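Local coordinates for putative aldolase (Bacteroides vulgatus ATCC 8482, PDB 3DXI), which is a putative aldolase of undetermined function, built on a TIM-barrel domain of the HMGL-like family, at residues Arg182-His192 / Asp210-Thr218. Sequence-based numbering, arbitrary orientation.
Sequences RKYTHVPVGFH and DGIDFIDAT
Strands 189-192 and 214-217 are neighbours in the parallel eight-stranded TIM barrel, joined through helix 200-209 as one beta-alpha-beta unit; Gly190 faces Phe214 and Phe191 faces Ile215. The backbone ladder starts at Val189 O, which accepts from both Asp213 N and Phe214 N, and continues with Phe191 N to Phe214 O (3.0 Å) and Asp216 N to Phe191 O (3.0 Å). At Gly190, which has no side chain, the strands run close, its CA packing on Phe214 CB (3.6 Å). On the helix-facing side, Phe191 CB rests against the ends of two isoleucines, Ile212 CD1 at 3.6 Å and Ile215 CD1 at 3.8 Å, while its ring, with CG anti to the backbone N (chi1 175°), leads away toward helices 171-184 and 200-209. At the N-terminal end of the strands Asp213 OD2 takes its two stronger bonds from opposite faces of its carboxylate: Val189 N approaches on the anti side in a nearly straight bond (2.7 Å, 171°), and Arg182 NH2 comes from above the plane at 2.8 Å in a salt bridge, with a weak second bond from Arg182 NH1, the guanidinium standing almost perpendicular to the carboxylate. A water links Arg182 NE to Asp210 O. Inside the barrel, His192 ND1 donates to the anti lone pair of Asp216 OD2 (2.9 Å), an oxygen that also forms a salt bridge with Arg105, and a second water bonds to Asp216 OD1. The Asp213 carboxylate thus ties Arg182 to the start of strand 189-192, whereas that of Asp216, between His192 and Arg105, probably helps fix the rotation of the imidazole.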
loop_
_atom_site.group_PDB
_atom_site.type_symbol
_atom_site.label_atom_id
_atom_site.label_comp_id
_atom_site.label_asym_id
_atom_site.label_seq_id
_atom_site.Cartn_x
_atom_site.Cartn_y
_atom_site.Cartn_z
ATOM N N ARG A 182 10.590 6.548 23.925
ATOM C CA ARG A 182 11.754 7.387 24.191
ATOM C C ARG A 182 11.743 7.962 25.611
ATOM O O ARG A 182 12.790 8.357 26.124
ATOM C CB ARG A 182 11.825 8.537 23.181
ATOM C CG ARG A 182 11.981 8.111 21.722
ATOM C CD ARG A 182 13.314 7.448 21.467
ATOM N NE ARG A 182 13.649 7.465 20.046
ATOM C CZ ARG A 182 14.699 6.844 19.520
ATOM N NH1 ARG A 182 15.519 6.147 20.299
ATOM N NH2 ARG A 182 14.932 6.921 18.217
ATOM N N LYS A 183 10.572 8.020 26.239
ATOM C CA LYS A 183 10.465 8.541 27.606
ATOM C C LYS A 183 10.846 7.488 28.636
ATOM O O LYS A 183 11.204 7.820 29.767
ATOM C CB LYS A 183 9.031 8.973 27.932
ATOM C CG LYS A 183 8.491 10.169 27.184
ATOM C CD LYS A 183 7.062 10.437 27.649
ATOM C CE LYS A 183 6.433 11.599 26.911
ATOM N NZ LYS A 183 5.012 11.776 27.314
ATOM N N TYR A 184 10.769 6.219 28.248
ATOM C CA TYR A 184 11.043 5.137 29.179
ATOM C C TYR A 184 12.310 4.322 28.963
ATOM O O TYR A 184 12.742 3.599 29.865
ATOM C CB TYR A 184 9.819 4.227 29.236
ATOM C CG TYR A 184 8.595 4.954 29.752
ATOM C CD1 TYR A 184 8.444 5.221 31.111
ATOM C CD2 TYR A 184 7.624 5.434 28.876
ATOM C CE1 TYR A 184 7.360 5.951 31.588
ATOM C CE2 TYR A 184 6.532 6.172 29.340
ATOM C CZ TYR A 184 6.408 6.428 30.699
ATOM O OH TYR A 184 5.347 7.176 31.168
ATOM N N THR A 185 12.909 4.424 27.783
ATOM C CA THR A 185 14.145 3.697 27.535
ATOM C C THR A 185 15.073 4.530 26.662
ATOM O O THR A 185 14.612 5.338 25.855
ATOM C CB THR A 185 13.879 2.306 26.888
ATOM O OG1 THR A 185 15.132 1.680 26.588
ATOM C CG2 THR A 185 13.054 2.436 25.622
ATOM N N HIS A 186 16.378 4.342 26.850
ATOM C CA HIS A 186 17.393 5.079 26.104
ATOM C C HIS A 186 17.925 4.292 24.914
ATOM O O HIS A 186 18.662 4.837 24.095
ATOM C CB HIS A 186 18.579 5.425 27.012
ATOM C CG HIS A 186 18.257 6.420 28.085
ATOM N ND1 HIS A 186 18.225 7.777 27.857
ATOM C CD2 HIS A 186 17.940 6.248 29.390
ATOM C CE1 HIS A 186 17.899 8.401 28.975
ATOM N NE2 HIS A 186 17.720 7.496 29.920
ATOM N N VAL A 187 17.557 3.017 24.820
ATOM C CA VAL A 187 18.049 2.172 23.739
ATOM C C VAL A 187 17.506 2.507 22.354
ATOM O O VAL A 187 16.448 3.124 22.208
ATOM C CB VAL A 187 17.771 0.673 24.019
ATOM C CG1 VAL A 187 18.407 0.268 25.340
ATOM C CG2 VAL A 187 16.273 0.404 24.029
ATOM N N PRO A 188 18.255 2.124 21.310
ATOM C CA PRO A 188 17.847 2.374 19.926
ATOM C C PRO A 188 16.460 1.759 19.712
ATOM O O PRO A 188 16.151 0.701 20.266
ATOM C CB PRO A 188 18.933 1.666 19.122
ATOM C CG PRO A 188 20.156 1.852 19.992
ATOM C CD PRO A 188 19.614 1.552 21.370
ATOM N N VAL A 189 15.619 2.423 18.930
ATOM C CA VAL A 189 14.276 1.909 18.683
ATOM C C VAL A 189 14.071 1.550 17.216
ATOM O O VAL A 189 14.640 2.184 16.322
ATOM C CB VAL A 189 13.199 2.939 19.103
ATOM C CG1 VAL A 189 11.806 2.369 18.878
ATOM C CG2 VAL A 189 13.395 3.324 20.572
ATOM N N GLY A 190 13.261 0.521 16.980
ATOM C CA GLY A 190 12.967 0.094 15.623
ATOM C C GLY A 190 11.478 -0.108 15.399
ATOM O O GLY A 190 10.685 -0.117 16.348
ATOM N N PHE A 191 11.099 -0.273 14.136
ATOM C CA PHE A 191 9.709 -0.491 13.760
ATOM C C PHE A 191 9.611 -1.600 12.721
ATOM O O PHE A 191 10.382 -1.636 11.753
ATOM C CB PHE A 191 9.102 0.782 13.167
ATOM C CG PHE A 191 7.695 0.597 12.648
ATOM C CD1 PHE A 191 6.634 0.357 13.533
ATOM C CD2 PHE A 191 7.432 0.639 11.277
ATOM C CE1 PHE A 191 5.334 0.162 13.061
ATOM C CE2 PHE A 191 6.133 0.446 10.787
ATOM C CZ PHE A 191 5.078 0.207 11.680
ATOM N N HIS A 192 8.668 -2.509 12.929
ATOM C CA HIS A 192 8.434 -3.597 11.987
ATOM C C HIS A 192 6.949 -3.538 11.646
ATOM O O HIS A 192 6.100 -3.982 12.423
ATOM C CB HIS A 192 8.786 -4.956 12.604
ATOM C CG HIS A 192 8.630 -6.106 11.654
ATOM N ND1 HIS A 192 9.616 -7.048 11.455
ATOM C CD2 HIS A 192 7.595 -6.476 10.861
ATOM C CE1 HIS A 192 9.195 -7.949 10.585
ATOM N NE2 HIS A 192 7.970 -7.624 10.209
ATOM N N ASP A 210 10.960 10.839 12.387
ATOM C CA ASP A 210 10.952 11.189 13.806
ATOM C C ASP A 210 12.192 10.649 14.525
ATOM O O ASP A 210 12.211 10.536 15.752
ATOM C CB ASP A 210 9.694 10.656 14.502
ATOM C CG ASP A 210 8.517 11.602 14.383
ATOM O OD1 ASP A 210 8.675 12.691 13.787
ATOM O OD2 ASP A 210 7.430 11.256 14.893
ATOM N N GLY A 211 13.216 10.299 13.752
ATOM C CA GLY A 211 14.456 9.809 14.328
ATOM C C GLY A 211 14.565 8.354 14.754
ATOM O O GLY A 211 15.460 8.017 15.528
ATOM N N ILE A 212 13.685 7.485 14.264
ATOM C CA ILE A 212 13.760 6.075 14.637
ATOM C C ILE A 212 15.117 5.513 14.183
ATOM O O ILE A 212 15.688 5.964 13.186
ATOM C CB ILE A 212 12.591 5.267 14.011
ATOM C CG1 ILE A 212 12.316 4.021 14.859
ATOM C CG2 ILE A 212 12.930 4.883 12.581
ATOM C CD1 ILE A 212 10.935 3.435 14.672
ATOM N N ASP A 213 15.622 4.527 14.917
ATOM C CA ASP A 213 16.932 3.937 14.644
ATOM C C ASP A 213 16.963 2.722 13.704
ATOM O O ASP A 213 17.942 2.521 12.982
ATOM C CB ASP A 213 17.581 3.548 15.978
ATOM C CG ASP A 213 17.566 4.687 16.989
ATOM O OD1 ASP A 213 18.446 5.565 16.913
ATOM O OD2 ASP A 213 16.668 4.712 17.853
ATOM N N PHE A 214 15.902 1.919 13.721
ATOM C CA PHE A 214 15.824 0.703 12.903
ATOM C C PHE A 214 14.485 0.520 12.182
ATOM O O PHE A 214 13.428 0.857 12.717
ATOM C CB PHE A 214 16.035 -0.530 13.790
ATOM C CG PHE A 214 17.466 -0.970 13.923
ATOM C CD1 PHE A 214 17.999 -1.916 13.049
ATOM C CD2 PHE A 214 18.269 -0.483 14.952
ATOM C CE1 PHE A 214 19.306 -2.376 13.200
ATOM C CE2 PHE A 214 19.583 -0.935 15.115
ATOM C CZ PHE A 214 20.099 -1.886 14.235
ATOM N N ILE A 215 14.536 -0.021 10.968
ATOM C CA ILE A 215 13.322 -0.321 10.209
ATOM C C ILE A 215 13.481 -1.710 9.593
ATOM O O ILE A 215 14.523 -2.024 9.016
ATOM C CB ILE A 215 13.048 0.688 9.063
ATOM C CG1 ILE A 215 12.719 2.069 9.633
ATOM C CG2 ILE A 215 11.879 0.196 8.212
ATOM C CD1 ILE A 215 11.459 2.103 10.474
ATOM N N ASP A 216 12.445 -2.532 9.746
ATOM C CA ASP A 216 12.400 -3.895 9.214
ATOM C C ASP A 216 11.578 -3.935 7.920
ATOM O O ASP A 216 10.574 -3.227 7.783
ATOM C CB ASP A 216 11.727 -4.849 10.215
ATOM C CG ASP A 216 12.629 -5.249 11.373
ATOM O OD1 ASP A 216 13.654 -4.573 11.624
ATOM O OD2 ASP A 216 12.289 -6.248 12.046
ATOM N N ALA A 217 11.996 -4.785 6.989
ATOM C CA ALA A 217 11.293 -4.971 5.721
ATOM C C ALA A 217 11.803 -6.265 5.097
ATOM O O ALA A 217 12.754 -6.857 5.599
ATOM C CB ALA A 217 11.546 -3.790 4.792
ATOM N N THR A 218 11.160 -6.713 4.021
ATOM C CA THR A 218 11.570 -7.930 3.330
ATOM C C THR A 218 11.370 -7.756 1.825
ATOM O O THR A 218 10.553 -6.940 1.398
ATOM C CB THR A 218 10.751 -9.163 3.803
ATOM O OG1 THR A 218 9.365 -8.977 3.486
ATOM C CG2 THR A 218 10.901 -9.361 5.309
HETATM O O HOH W 1 12.786 9.253 18.094
HETATM O O HOH W 2 18.673 6.109 20.166
HETATM O O HOH W 3 13.259 -2.345 13.154
#